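Local coordinates for protein yxeP (Bacillus subtilis, PDB 1YSJ) that probably catalyses the deacetylation of N-acetylcysteine to cysteine and acetate, as a two-metal M20-family hydrolase that lets the bacterium use S-(2-succino)cysteine as sulfur source, at residues I224-I233 against A296-A305. The protein carries 1 engineered substitution. Numbering follows the deposited sequence.
Sequences IDPIAAAGQI and AEGIAAGYGA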
# COMPACT_ATOMS: atom_id res chain seq x y z
N ILE A 224 17.32 -2.49 -6.33
CA ILE A 224 16.63 -1.19 -6.29
C ILE A 224 15.99 -0.93 -4.92
O ILE A 224 15.56 -1.87 -4.24
CB ILE A 224 15.57 -1.04 -7.43
CG1 ILE A 224 15.04 0.40 -7.51
CG2 ILE A 224 14.43 -2.06 -7.29
CD1 ILE A 224 16.09 1.44 -7.85
N ASP A 225 15.92 0.34 -4.52
CA ASP A 225 15.22 0.72 -3.30
C ASP A 225 14.16 1.80 -3.55
O ASP A 225 14.41 2.99 -3.29
CB ASP A 225 16.21 1.15 -2.21
CG ASP A 225 15.71 0.86 -0.80
OD1 ASP A 225 14.51 0.56 -0.63
OD2 ASP A 225 16.53 0.94 0.14
N PRO A 226 12.98 1.41 -4.07
CA PRO A 226 11.88 2.36 -4.27
C PRO A 226 11.21 2.80 -2.96
O PRO A 226 10.65 3.90 -2.91
CB PRO A 226 10.89 1.57 -5.13
CG PRO A 226 11.15 0.15 -4.79
CD PRO A 226 12.61 0.05 -4.51
N ILE A 227 11.27 1.95 -1.94
CA ILE A 227 10.64 2.22 -0.63
C ILE A 227 11.33 3.38 0.08
O ILE A 227 10.67 4.31 0.55
CB ILE A 227 10.66 0.98 0.29
CG1 ILE A 227 10.01 -0.23 -0.40
CG2 ILE A 227 10.00 1.28 1.63
CD1 ILE A 227 8.50 -0.28 -0.31
N ALA A 228 12.66 3.31 0.16
CA ALA A 228 13.47 4.38 0.75
C ALA A 228 13.25 5.70 0.02
O ALA A 228 13.16 6.75 0.66
CB ALA A 228 14.95 3.99 0.73
N ALA A 229 13.16 5.64 -1.30
CA ALA A 229 12.80 6.79 -2.12
C ALA A 229 11.41 7.31 -1.73
O ALA A 229 11.23 8.50 -1.48
CB ALA A 229 12.85 6.44 -3.61
N ALA A 230 10.44 6.40 -1.67
CA ALA A 230 9.06 6.76 -1.31
C ALA A 230 8.98 7.43 0.07
O ALA A 230 8.22 8.39 0.25
CB ALA A 230 8.15 5.55 -1.38
N GLY A 231 9.76 6.93 1.03
CA GLY A 231 9.78 7.47 2.39
C GLY A 231 10.25 8.91 2.50
O GLY A 231 9.71 9.70 3.27
N GLN A 232 11.27 9.25 1.71
CA GLN A 232 11.86 10.59 1.71
C GLN A 232 10.95 11.58 0.98
O GLN A 232 10.86 12.75 1.36
CB GLN A 232 13.23 10.58 1.03
CG GLN A 232 14.28 9.71 1.70
CD GLN A 232 15.29 10.51 2.48
OE1 GLN A 232 14.95 11.26 3.39
NE2 GLN A 232 16.56 10.35 2.13
N ILE A 233 10.28 11.09 -0.07
CA ILE A 233 9.36 11.90 -0.86
C ILE A 233 8.12 12.27 -0.05
O ILE A 233 7.60 13.38 -0.17
CB ILE A 233 8.98 11.18 -2.19
CG1 ILE A 233 10.20 11.14 -3.12
CG2 ILE A 233 7.82 11.89 -2.89
CD1 ILE A 233 10.11 10.12 -4.23
N ALA A 296 10.11 15.00 -6.25
CA ALA A 296 9.95 13.56 -6.45
C ALA A 296 11.00 12.99 -7.39
O ALA A 296 11.54 11.91 -7.15
CB ALA A 296 8.55 13.25 -6.96
N GLU A 297 11.29 13.72 -8.46
CA GLU A 297 12.22 13.30 -9.49
C GLU A 297 13.65 13.26 -8.96
O GLU A 297 14.40 12.31 -9.21
CB GLU A 297 12.11 14.23 -10.70
CG GLU A 297 12.34 13.57 -12.05
CD GLU A 297 11.77 14.38 -13.20
OE1 GLU A 297 10.52 14.53 -13.27
OE2 GLU A 297 12.56 14.86 -14.04
N GLY A 298 14.02 14.30 -8.20
CA GLY A 298 15.35 14.42 -7.61
C GLY A 298 15.64 13.35 -6.57
O GLY A 298 16.66 12.66 -6.66
N ILE A 299 14.75 13.21 -5.59
CA ILE A 299 14.91 12.19 -4.55
C ILE A 299 15.01 10.78 -5.14
O ILE A 299 15.88 10.00 -4.75
CB ILE A 299 13.80 12.26 -3.46
CG1 ILE A 299 13.92 13.57 -2.66
CG2 ILE A 299 13.88 11.04 -2.53
CD1 ILE A 299 12.71 13.92 -1.82
N ALA A 300 14.12 10.46 -6.08
CA ALA A 300 14.11 9.14 -6.72
C ALA A 300 15.42 8.83 -7.44
O ALA A 300 15.95 7.72 -7.33
CB ALA A 300 12.93 9.01 -7.68
N ALA A 301 15.95 9.83 -8.16
CA ALA A 301 17.22 9.71 -8.89
C ALA A 301 18.40 9.46 -7.95
O ALA A 301 19.37 8.81 -8.33
CB ALA A 301 17.46 10.95 -9.73
N GLY A 302 18.30 9.99 -6.73
CA GLY A 302 19.30 9.74 -5.69
C GLY A 302 19.38 8.27 -5.32
O GLY A 302 20.44 7.78 -4.93
N TYR A 303 18.25 7.57 -5.44
CA TYR A 303 18.16 6.15 -5.08
C TYR A 303 18.25 5.19 -6.28
O TYR A 303 17.96 4.00 -6.15
CB TYR A 303 16.89 5.89 -4.26
CG TYR A 303 16.98 6.45 -2.87
CD1 TYR A 303 16.53 7.74 -2.58
CD2 TYR A 303 17.55 5.70 -1.84
CE1 TYR A 303 16.63 8.26 -1.29
CE2 TYR A 303 17.66 6.22 -0.55
CZ TYR A 303 17.20 7.49 -0.29
OH TYR A 303 17.31 8.00 0.99
N GLY A 304 18.67 5.71 -7.43
CA GLY A 304 18.79 4.92 -8.65
C GLY A 304 17.45 4.52 -9.24
O GLY A 304 17.37 3.59 -10.04
N ALA A 305 16.41 5.24 -8.83
CA ALA A 305 15.04 4.98 -9.28
C ALA A 305 14.53 6.17 -10.08
O ALA A 305 15.18 7.21 -10.16
CB ALA A 305 14.14 4.71 -8.08
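Tyr-303 lies against the first turns of helix 226-237, where the two helices of the M20 dimerisation domain pack on one another on the same side of its four-stranded antiparallel sheet. The helices run roughly antiparallel (146° between their N-to-C directions), the axes of 226-233 and 296-302 approaching to 8.9 Å, consistent with the small residues at the interface: the CA atoms of Ala-229 and Ala-300 are 5.3 Å apart. With CG beside its own backbone N (chi1 -72°), Tyr-303 presents one ring face to the Ala-228/Ala-229 peptide; Ala-229 N lies over the ring centre, 4.1 Å above its plane. The methyl of Ala-228 approaches CE2 of this ring at 3.7 Å, and that of Ala-229 lies near CD1. At the ring's edge, Gln-232 NE2 donates to Tyr-303 OH (2.7 Å), a bent bond (N-H...O 143°) with the oxygen tilted out of the amide plane; the glutamine chain bends at chi2 and runs square to the tyrosine, its amide steeply turned from the ring. Farther along, Ile-233 and Ile-299 lie alongside each other, running opposite ways, CG2 of Ile-299 meeting CG1 of Ile-233 at 3.7 Å and also touching Gln-232 CB. Ile-208 and Ile-210 of strand 197-211 pack beneath the pair, against Ala-296 and against Ala-229 and Ile-233. Asp-225 N-caps the first helix through a weak bond from Ala-228 N, while its OD1 also accepts from Gln-238 of the second subunit. A Schellman motif with Gly-304 as C-prime ends the other helix: Ala-305 N bonds Ala-300 O and Gly-304 N, weakly, Ala-301 O; Tyr-303 N is a further donor to Ala-300 O. Beside this turn, Ile-224 CD1 comes within 3.3 Å of Gly-304 O and 3.8 Å of Ala-305 CB.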